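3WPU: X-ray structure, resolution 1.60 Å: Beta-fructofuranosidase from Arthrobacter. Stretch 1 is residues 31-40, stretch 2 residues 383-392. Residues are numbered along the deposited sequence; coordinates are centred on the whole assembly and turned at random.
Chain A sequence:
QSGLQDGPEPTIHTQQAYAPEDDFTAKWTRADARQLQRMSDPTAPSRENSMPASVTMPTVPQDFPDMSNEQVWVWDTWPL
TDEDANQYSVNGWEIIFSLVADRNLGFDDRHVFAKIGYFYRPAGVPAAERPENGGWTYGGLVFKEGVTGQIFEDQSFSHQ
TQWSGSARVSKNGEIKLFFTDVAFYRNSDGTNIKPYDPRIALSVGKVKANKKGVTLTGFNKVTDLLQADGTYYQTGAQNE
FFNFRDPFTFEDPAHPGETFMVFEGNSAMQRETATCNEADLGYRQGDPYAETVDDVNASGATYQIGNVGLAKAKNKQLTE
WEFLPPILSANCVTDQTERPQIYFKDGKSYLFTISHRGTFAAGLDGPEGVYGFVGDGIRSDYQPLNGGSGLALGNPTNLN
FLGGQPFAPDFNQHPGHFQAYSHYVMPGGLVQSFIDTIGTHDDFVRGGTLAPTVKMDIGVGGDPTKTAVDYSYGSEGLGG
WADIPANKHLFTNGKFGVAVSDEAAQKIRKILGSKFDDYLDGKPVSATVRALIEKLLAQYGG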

# COMPACT_ATOMS: atom_id res chain seq x y z
N ALA A 31 19.46 -10.13 11.40
CA ALA A 31 19.39 -10.03 12.85
C ALA A 31 18.06 -9.38 13.26
O ALA A 31 17.40 -9.86 14.19
N ASP A 32 17.66 -8.34 12.54
CA ASP A 32 16.38 -7.64 12.78
C ASP A 32 15.23 -8.64 12.55
O ASP A 32 14.37 -8.83 13.40
N ALA A 33 15.23 -9.27 11.39
CA ALA A 33 14.15 -10.14 11.00
C ALA A 33 14.03 -11.34 11.94
O ALA A 33 12.92 -11.88 12.14
N ARG A 34 15.13 -11.76 12.56
CA ARG A 34 15.06 -12.91 13.48
C ARG A 34 14.36 -12.57 14.79
O ARG A 34 13.92 -13.45 15.51
N GLN A 35 14.18 -11.28 15.08
CA GLN A 35 13.36 -10.89 16.22
C GLN A 35 11.92 -11.39 16.09
O GLN A 35 11.27 -11.65 17.08
N LEU A 36 11.43 -11.52 14.87
CA LEU A 36 10.09 -12.06 14.60
C LEU A 36 9.92 -13.44 15.22
O LEU A 36 8.85 -13.77 15.73
N GLN A 37 10.97 -14.25 15.15
CA GLN A 37 10.90 -15.59 15.78
C GLN A 37 10.99 -15.49 17.31
O GLN A 37 10.37 -16.25 18.05
N ARG A 38 11.79 -14.55 17.81
CA ARG A 38 11.91 -14.37 19.26
C ARG A 38 10.59 -13.95 19.89
O ARG A 38 10.34 -14.26 21.04
N MET A 39 9.77 -13.21 19.14
CA MET A 39 8.53 -12.67 19.64
C MET A 39 7.43 -13.72 19.61
O MET A 39 6.40 -13.52 20.23
N SER A 40 7.66 -14.83 18.92
CA SER A 40 6.64 -15.86 18.74
C SER A 40 6.62 -16.79 19.94
O SER A 40 7.65 -17.04 20.55
N GLN A 383 14.97 2.43 11.84
CA GLN A 383 14.81 1.47 12.91
C GLN A 383 13.57 0.65 12.60
O GLN A 383 12.47 1.19 12.65
N PRO A 384 13.74 -0.65 12.32
CA PRO A 384 12.52 -1.47 12.20
C PRO A 384 11.71 -1.48 13.48
O PRO A 384 12.27 -1.52 14.58
N LEU A 385 10.39 -1.41 13.36
CA LEU A 385 9.52 -1.21 14.52
C LEU A 385 9.43 -2.43 15.42
O LEU A 385 9.71 -3.57 14.97
N ASN A 386 9.06 -2.19 16.67
CA ASN A 386 8.72 -3.26 17.63
C ASN A 386 9.87 -4.25 17.90
O ASN A 386 9.90 -5.37 17.40
N GLY A 387 10.83 -3.78 18.69
CA GLY A 387 11.98 -4.58 19.09
C GLY A 387 12.98 -4.80 17.97
O GLY A 387 13.78 -5.73 18.03
N GLY A 388 12.96 -3.97 16.94
CA GLY A 388 13.78 -4.18 15.76
C GLY A 388 13.32 -5.26 14.81
O GLY A 388 14.05 -5.62 13.88
N SER A 389 12.11 -5.77 14.99
CA SER A 389 11.62 -6.85 14.16
C SER A 389 11.12 -6.34 12.81
O SER A 389 11.27 -7.02 11.81
N GLY A 390 10.53 -5.15 12.82
CA GLY A 390 9.85 -4.59 11.67
C GLY A 390 8.36 -4.86 11.66
O GLY A 390 7.62 -4.21 10.91
N LEU A 391 7.88 -5.82 12.44
CA LEU A 391 6.46 -6.13 12.36
C LEU A 391 5.60 -5.07 13.02
O LEU A 391 5.80 -4.77 14.19
N ALA A 392 4.62 -4.57 12.28
CA ALA A 392 3.60 -3.65 12.79
C ALA A 392 2.20 -4.30 12.84
O ALA A 392 1.48 -4.13 13.83

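The helix of stretch 1 packs against stretch 2, from Pro-384 to Leu-391, with no direct hydrogen bond between them; the fit rests on van der Waals contact, one CA-H...O contact and two bridging waters. Ser-389 lies at its centre, its CA 4.9 Å from the CA of Gln-35. Asp-32, Gln-35, Leu-36 and Met-39 all take chi1 m, the commonest choice on a helix, where p would usually drive the side chain into its own backbone.

The CA-to-CB bond of Asp-32 (chi1 -70°) runs sideways to stretch 2. Asp-32 CB lies 3.1 Å from Gly-388 O, and the carboxylate brings Asp-32 OD2 within 3.5 Å of Pro-384 CG. Asp-32 OD1 accepts from water 1 at 2.7 Å, and the same water accepts from Gln-383 NE2 at 3.0 Å, joining the two side chains. Gln-383 (t, p) folds back so that NE2 also donates to its neighbour's carbonyl, Pro-384 O, at 3.0 Å. The backbone of Asp-32 contributes too: its O receives the CA-H of Ser-389, with O and CA 3.5 Å apart and a nearly straight angle at the hydrogen.

Gln-35 starts toward stretch 2, then bends away through chi1 m and chi2 m. Its aliphatic part meets stretch 2, with Gln-35 CG 3.5 Å from Gly-387 O and CB 3.7 Å from Ser-389 CB, while the curled amide turns back to its own helix, Gln-35 NE2 donating to Ala-31 O at 2.9 Å. Gln-35 OE1 accepts from Arg-38 NH1 at 3.0 Å and from water 2 at 2.7 Å; that water also donates to Gly-387 O at 2.8 Å. Glutamine thus offers both a greasy stem and a polar end.

Gly-387 and Gly-388 have positive phi, which favours glycine. At Gly-388 an ideal CB would point toward the helix, 3.9 Å from Asp-32 OD1.

Ser-389 is small enough to sit close to the helix. Its chi1 p (68°) places Ser-389 OG where it accepts from Leu-391 N at 3.1 Å and lies 2.8 Å from Asn-386 O; Ser-389 CB lies 3.5 Å from Met-39 SD and 3.7 Å from Leu-36 CD2.

Leu-36 (m, t) begins sideways but brings CD2 to 3.5 Å from Leu-391 CB. Leu-391 (t, p) points toward the helix, and its CD2 meets Met-39 CE at 4.2 Å. Both leucines suit this buried contact, their branched apolar ends needing no polar partner. Met-39, pointing toward stretch 2, combines m and t with a chi3 of 32°, between wells; its unbranched thioether chain can reach both Ser-389 and Leu-391.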

# COMPACT_ATOMS: atom_id res chain seq x y z
CB ALA A 31 20.57 -9.21 13.37
CB ASP A 32 16.23 -6.42 11.84
CG ASP A 32 17.19 -5.26 12.16
OD1 ASP A 32 17.71 -5.17 13.29
OD2 ASP A 32 17.37 -4.41 11.25
CB ALA A 33 14.32 -10.57 9.54
CB ARG A 34 16.44 -13.55 13.70
CG ARG A 34 16.92 -14.29 12.47
CD ARG A 34 18.33 -14.85 12.58
NE ARG A 34 18.47 -15.85 13.64
CZ ARG A 34 19.64 -16.30 14.12
NH1 ARG A 34 20.80 -15.82 13.68
NH2 ARG A 34 19.64 -17.22 15.09
CB GLN A 35 13.35 -9.37 16.38
CG GLN A 35 14.71 -8.71 16.52
CD GLN A 35 15.63 -9.41 17.50
OE1 GLN A 35 15.37 -9.46 18.70
NE2 GLN A 35 16.71 -9.93 16.98
CB LEU A 36 9.80 -12.10 13.08
CG LEU A 36 9.84 -10.76 12.31
CD1 LEU A 36 9.95 -10.96 10.83
CD2 LEU A 36 8.62 -9.92 12.66
CB GLN A 37 12.00 -16.51 15.24
CG GLN A 37 11.89 -16.73 13.76
CD GLN A 37 13.11 -17.39 13.18
OE1 GLN A 37 13.62 -18.38 13.74
NE2 GLN A 37 13.60 -16.86 12.06
CB ARG A 38 12.99 -13.33 19.58
CG ARG A 38 14.39 -13.72 19.14
CD ARG A 38 15.45 -12.71 19.58
NE ARG A 38 15.66 -12.74 21.02
CZ ARG A 38 16.19 -11.75 21.74
NH1 ARG A 38 16.57 -10.62 21.15
NH2 ARG A 38 16.34 -11.87 23.06
CB MET A 39 8.10 -11.49 18.78
CG MET A 39 9.01 -10.26 18.83
SD MET A 39 8.76 -9.19 17.39
CE MET A 39 7.01 -9.58 17.20
CB SER A 40 6.92 -16.64 17.46
OG SER A 40 5.93 -17.65 17.23
CB GLN A 383 14.58 2.22 14.21
CG GLN A 383 14.24 1.35 15.40
CD GLN A 383 15.34 0.34 15.67
OE1 GLN A 383 16.49 0.72 15.95
NE2 GLN A 383 15.04 -0.93 15.50
CB PRO A 384 13.08 -2.86 11.90
CG PRO A 384 14.40 -2.63 11.26
CD PRO A 384 14.94 -1.46 12.07
CB LEU A 385 8.10 -0.81 14.08
CG LEU A 385 7.98 0.48 13.27
CD1 LEU A 385 6.62 0.55 12.62
CD2 LEU A 385 8.26 1.70 14.14
CB ASN A 386 7.41 -3.95 17.18
CG ASN A 386 6.26 -2.96 17.14
OD1 ASN A 386 5.56 -2.78 16.11
ND2 ASN A 386 6.08 -2.30 18.22
CB SER A 389 10.47 -7.56 14.87
OG SER A 389 9.30 -6.75 14.98
CB LEU A 391 6.17 -7.46 13.02
CG LEU A 391 4.74 -8.00 12.96
CD1 LEU A 391 4.27 -8.12 11.52
CD2 LEU A 391 4.69 -9.31 13.69
CB ALA A 392 3.56 -2.39 11.99
O HOH W 1 16.88 -3.24 15.02
O HOH W 2 13.56 -7.80 19.83